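Local coordinates for protein 4-hydroxybutyrate coenzyme A transferase (Shewanella oneidensis, PDB 2OAS) that probably transfers coenzyme A between carboxylic acids such as acetate and 4-hydroxybutyrate, here with the coenzyme bound covalently, at residues L228-E233 / I248-K253. Sequence-based numbering, arbitrary orientation.
With COA (coenzyme A), chain C.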
ATOM      1  N   LEU A 228      -0.868   7.708  26.858  1.00 43.00           N
ATOM      2  CA  LEU A 228      -0.830   6.889  25.666  1.00 40.52           C
ATOM      3  C   LEU A 228      -2.244   6.583  25.199  1.00 38.76           C
ATOM      4  O   LEU A 228      -3.152   6.416  26.011  1.00 40.15           O
ATOM      5  CB  LEU A 228      -0.086   5.592  25.945  1.00 40.86           C
ATOM      6  CG  LEU A 228       1.386   5.511  25.531  1.00 41.61           C
ATOM      7  CD1 LEU A 228       2.102   6.822  25.790  1.00 40.68           C
ATOM      8  CD2 LEU A 228       2.037   4.361  26.295  1.00 41.02           C
ATOM      9  N   GLY A 229      -2.429   6.520  23.887  1.00 36.19           N
ATOM     10  CA  GLY A 229      -3.735   6.223  23.340  1.00 33.18           C
ATOM     11  C   GLY A 229      -3.756   4.850  22.702  1.00 31.95           C
ATOM     12  O   GLY A 229      -2.722   4.198  22.582  1.00 30.69           O
ATOM     13  N   VAL A 230      -4.935   4.408  22.289  1.00 30.96           N
ATOM     14  CA  VAL A 230      -5.078   3.100  21.669  1.00 29.86           C
ATOM     15  C   VAL A 230      -6.078   3.119  20.504  1.00 29.47           C
ATOM     16  O   VAL A 230      -7.243   3.475  20.672  1.00 27.68           O
ATOM     17  CB  VAL A 230      -5.521   2.037  22.732  1.00 30.40           C
ATOM     18  CG1 VAL A 230      -5.950   0.752  22.057  1.00 27.72           C
ATOM     19  CG2 VAL A 230      -4.386   1.767  23.710  1.00 28.12           C
ATOM     20  N   HIS A 231      -5.592   2.752  19.324  1.00 29.84           N
ATOM     21  CA  HIS A 231      -6.407   2.653  18.102  1.00 29.91           C
ATOM     22  C   HIS A 231      -5.742   1.508  17.342  1.00 31.01           C
ATOM     23  O   HIS A 231      -4.835   1.714  16.533  1.00 31.27           O
ATOM     24  CB  HIS A 231      -6.340   3.939  17.275  1.00 28.81           C
ATOM     25  CG  HIS A 231      -7.306   3.949  16.134  1.00 28.90           C
ATOM     26  ND1 HIS A 231      -8.559   4.516  16.225  1.00 29.72           N
ATOM     27  CD2 HIS A 231      -7.253   3.352  14.921  1.00 30.28           C
ATOM     28  CE1 HIS A 231      -9.239   4.259  15.122  1.00 29.73           C
ATOM     29  NE2 HIS A 231      -8.471   3.555  14.313  1.00 30.27           N
ATOM     30  N   THR A 232      -6.196   0.295  17.606  1.00 31.68           N
ATOM     31  CA  THR A 232      -5.568  -0.869  17.031  1.00 31.96           C
ATOM     32  C   THR A 232      -6.537  -1.882  16.424  1.00 31.52           C
ATOM     33  O   THR A 232      -7.750  -1.793  16.600  1.00 30.71           O
ATOM     34  CB  THR A 232      -4.715  -1.533  18.142  1.00 32.49           C
ATOM     35  OG1 THR A 232      -4.132  -2.756  17.685  1.00 34.81           O
ATOM     36  CG2 THR A 232      -5.578  -1.789  19.357  1.00 32.67           C
ATOM     37  N   GLU A 233      -5.969  -2.814  15.694  1.00 15.00           N
ATOM     38  CA  GLU A 233      -6.747  -3.890  15.093  1.00 15.00           C
ATOM     39  C   GLU A 233      -7.291  -4.834  16.160  1.00 15.00           C
ATOM     40  O   GLU A 233      -8.364  -5.381  16.055  1.00 32.54           O
ATOM     41  CB  GLU A 233      -5.820  -4.889  14.396  1.00 15.00           C
ATOM     42  CG  GLU A 233      -6.015  -4.973  12.891  1.00 15.00           C
ATOM     43  CD  GLU A 233      -5.534  -6.287  12.312  1.00 15.00           C
ATOM     44  OE1 GLU A 233      -5.070  -6.293  11.151  1.00 15.00           O
ATOM     45  N   ILE A 248      -2.291   4.565  29.972  1.00 38.55           N
ATOM     46  CA  ILE A 248      -3.160   4.742  28.806  1.00 37.46           C
ATOM     47  C   ILE A 248      -4.438   5.470  29.230  1.00 37.70           C
ATOM     48  O   ILE A 248      -5.110   5.050  30.175  1.00 38.52           O
ATOM     49  CB  ILE A 248      -3.541   3.369  28.202  1.00 35.81           C
ATOM     50  CG1 ILE A 248      -2.320   2.737  27.530  1.00 35.30           C
ATOM     51  CG2 ILE A 248      -4.679   3.515  27.229  1.00 33.87           C
ATOM     52  CD1 ILE A 248      -2.586   1.373  26.948  1.00 32.81           C
ATOM     53  N   ASN A 249      -4.769   6.554  28.537  1.00 37.35           N
ATOM     54  CA  ASN A 249      -5.976   7.324  28.839  1.00 36.57           C
ATOM     55  C   ASN A 249      -6.611   7.934  27.595  1.00 36.65           C
ATOM     56  O   ASN A 249      -7.603   8.649  27.688  1.00 38.75           O
ATOM     57  CB  ASN A 249      -5.662   8.422  29.844  1.00 34.83           C
ATOM     58  CG  ASN A 249      -4.547   9.319  29.381  1.00 33.49           C
ATOM     59  OD1 ASN A 249      -4.521   9.733  28.227  1.00 34.58           O
ATOM     60  ND2 ASN A 249      -3.617   9.632  30.277  1.00 34.10           N
ATOM     61  N   ASN A 250      -6.028   7.670  26.434  1.00 37.07           N
ATOM     62  CA  ASN A 250      -6.587   8.164  25.183  1.00 38.40           C
ATOM     63  C   ASN A 250      -6.903   9.653  25.186  1.00 38.24           C
ATOM     64  O   ASN A 250      -7.769  10.127  24.441  1.00 38.78           O
ATOM     65  CB  ASN A 250      -7.858   7.368  24.858  1.00 37.12           C
ATOM     66  CG  ASN A 250      -7.600   5.879  24.792  1.00 35.76           C
ATOM     67  OD1 ASN A 250      -6.794   5.419  23.981  1.00 34.08           O
ATOM     68  ND2 ASN A 250      -8.271   5.119  25.644  1.00 33.19           N
ATOM     69  N   THR A 251      -6.186  10.391  26.013  1.00 38.91           N
ATOM     70  CA  THR A 251      -6.395  11.826  26.117  1.00 39.80           C
ATOM     71  C   THR A 251      -5.866  12.607  24.916  1.00 39.85           C
ATOM     72  O   THR A 251      -6.390  13.668  24.588  1.00 39.58           O
ATOM     73  CB  THR A 251      -5.729  12.367  27.394  1.00 38.76           C
ATOM     74  OG1 THR A 251      -6.401  11.837  28.540  1.00 34.34           O
ATOM     75  CG2 THR A 251      -5.801  13.882  27.427  1.00 41.36           C
ATOM     76  N   LYS A 252      -4.841  12.078  24.256  1.00 39.97           N
ATOM     77  CA  LYS A 252      -4.246  12.776  23.121  1.00 41.25           C
ATOM     78  C   LYS A 252      -4.744  12.389  21.734  1.00 41.29           C
ATOM     79  O   LYS A 252      -4.194  12.833  20.729  1.00 42.11           O
ATOM     80  CB  LYS A 252      -2.725  12.643  23.188  1.00 42.31           C
ATOM     81  CG  LYS A 252      -2.138  13.182  24.480  1.00 44.05           C
ATOM     82  CD  LYS A 252      -2.653  14.594  24.738  1.00 45.42           C
ATOM     83  CE  LYS A 252      -2.385  15.045  26.162  1.00 48.05           C
ATOM     84  NZ  LYS A 252      -3.065  16.346  26.455  1.00 49.27           N
ATOM     85  N   LYS A 253      -5.792  11.573  21.677  1.00 41.87           N
ATOM     86  CA  LYS A 253      -6.363  11.161  20.399  1.00 42.51           C
ATOM     87  C   LYS A 253      -7.371  12.200  19.920  1.00 43.42           C
ATOM     88  O   LYS A 253      -7.905  12.966  20.722  1.00 44.22           O
ATOM     89  CB  LYS A 253      -7.064   9.809  20.533  1.00 40.72           C
ATOM     90  CG  LYS A 253      -6.142   8.616  20.829  1.00 39.17           C
ATOM     91  CD  LYS A 253      -6.814   7.294  20.411  1.00 36.57           C
ATOM     92  CE  LYS A 253      -8.188   7.114  21.068  1.00 35.95           C
ATOM     93  NZ  LYS A 253      -8.927   5.878  20.678  1.00 35.08           N
TER
HETATM   94  N1A COA C 501      11.688 -18.661   7.224  1.00 61.29           N
HETATM   95  C2A COA C 501      11.406 -20.040   7.618  1.00 61.98           C
HETATM   96  N3A COA C 501      10.551 -20.165   8.816  1.00 61.87           N
HETATM   97  C4A COA C 501      10.053 -18.992   9.556  1.00 62.27           C
HETATM   98  C5A COA C 501      10.326 -17.636   9.150  1.00 62.79           C
HETATM   99  C6A COA C 501      11.190 -17.484   7.956  1.00 61.78           C
HETATM  100  N6A COA C 501      11.533 -16.194   7.482  1.00 60.23           N
HETATM  101  N7A COA C 501       9.730 -16.740  10.024  1.00 62.96           N
HETATM  102  C8A COA C 501       9.065 -17.554  10.957  1.00 63.13           C
HETATM  103  N9A COA C 501       9.240 -18.932  10.691  1.00 63.18           N
HETATM  104  C1B COA C 501       8.725 -20.068  11.429  1.00 64.39           C
HETATM  105  C2B COA C 501       9.023 -20.195  12.955  1.00 65.05           C
HETATM  106  O2B COA C 501       9.914 -21.212  13.248  1.00 65.31           O
HETATM  107  C3B COA C 501       7.673 -20.356  13.654  1.00 66.26           C
HETATM  108  O3B COA C 501       7.656 -21.573  14.465  1.00 69.91           O
HETATM  109  P3B COA C 501       6.410 -22.039  15.323  1.00 72.29           P
HETATM  110  O7A COA C 501       5.926 -21.045  16.301  1.00 73.24           O
HETATM  111  O8A COA C 501       5.279 -22.366  14.402  1.00 72.41           O
HETATM  112  O9A COA C 501       6.769 -23.272  16.009  1.00 72.10           O
HETATM  113  C4B COA C 501       6.631 -20.323  12.602  1.00 64.41           C
HETATM  114  O4B COA C 501       7.257 -20.159  11.319  1.00 63.86           O
HETATM  115  C5B COA C 501       5.706 -19.163  13.166  1.00 62.82           C
HETATM  116  O5B COA C 501       6.402 -17.906  13.208  1.00 60.28           O
HETATM  117  P1A COA C 501       6.182 -16.673  14.299  1.00 59.48           P
HETATM  118  O1A COA C 501       6.357 -17.062  15.671  1.00 60.50           O
HETATM  119  O2A COA C 501       7.117 -15.515  14.029  1.00 59.13           O
HETATM  120  O3A COA C 501       4.693 -16.245  13.994  1.00 59.59           O
HETATM  121  P2A COA C 501       3.959 -15.085  14.726  1.00 60.33           P
HETATM  122  O4A COA C 501       2.775 -15.612  15.398  1.00 61.11           O
HETATM  123  O5A COA C 501       4.809 -14.456  15.720  1.00 59.29           O
HETATM  124  O6A COA C 501       3.630 -13.944  13.861  1.00 60.07           O
HETATM  125  CBP COA C 501       3.246 -12.770  11.655  1.00 57.18           C
HETATM  126  CCP COA C 501       4.281 -13.167  12.858  1.00 58.07           C
HETATM  127  CDP COA C 501       3.123 -14.250  11.150  1.00 56.31           C
HETATM  128  CEP COA C 501       3.964 -11.887  10.544  1.00 56.41           C
HETATM  129  CAP COA C 501       1.760 -12.192  12.199  1.00 56.44           C
HETATM  130  OAP COA C 501       2.183 -10.943  12.828  1.00 55.72           O
HETATM  131  C9P COA C 501       0.770 -11.845  11.081  1.00 55.69           C
HETATM  132  O9P COA C 501      -0.165 -12.608  10.889  1.00 54.38           O
HETATM  133  N8P COA C 501       0.991 -10.649  10.351  1.00 56.32           N
HETATM  134  C7P COA C 501       0.265 -10.011   9.262  1.00 55.65           C
HETATM  135  C6P COA C 501      -0.245  -8.541   9.495  1.00 55.85           C
HETATM  136  C5P COA C 501      -1.541  -8.415  10.184  1.00 56.48           C
HETATM  137  O5P COA C 501      -2.374  -7.585   9.802  1.00 57.13           O
HETATM  138  N4P COA C 501      -1.737  -9.322  11.285  1.00 58.14           N
HETATM  139  C3P COA C 501      -2.861  -9.526  12.187  1.00 59.42           C
HETATM  140  C2P COA C 501      -3.455  -8.240  12.878  1.00 59.96           C
HETATM  141  S1P COA C 501      -5.247  -8.067  12.642  1.00 60.53           S
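Val230 is held at both its backbone N and its backbone O by side chains of 248-253. Its N donates to Asn250 OD1 at 2.7 Å, nearly in line with the amide C=O, and its O accepts from Lys253 NZ at 2.9 Å, the ammonium standing above the carbonyl plane. Asparagine suits the first place because its short carboxamide, set beside its own backbone N (chi1 -56°), imitates a neighbouring strand's carbonyl. Lysine suits the second: its chain, bent at chi3 (-55°), runs past Gly229, where a CB would collide with Lys253 CG, and NZ also bonds Lys259 O. A methionine in place of Lys253 would probably leave the buried Val230 O, and Lys259 O, without this ammonium donor and free the turn to shift.

Nearby, Leu228 O receives two backbone donors, Asn249 N at 3.0 Å and Asn250 N at 3.2 Å. The tight apolar part lies where branched side chains fill the core: Ile248 CD1 meets Val230 CG2 at 3.7 Å, and Ile239 of helix 237-244 packs against both residues. The solvent side is looser. There exposed Thr251 and Lys252 make no contact with 228-233, and Asn249 OD1 organises the turn instead, accepting from Thr251 N as an Asx turn.

Strand 229-230 is an outermost strand of a mixed sheet, parallel to 206-208, and leads to Glu233, whose CD is bonded to coenzyme A S1P at 1.8 Å. Turn amides on Leu228 O and side chains on Val230 together do what a continuous strand would, and the polar grip on Val230, three residues before Glu233, probably helps set the start of the segment leading to the thioester.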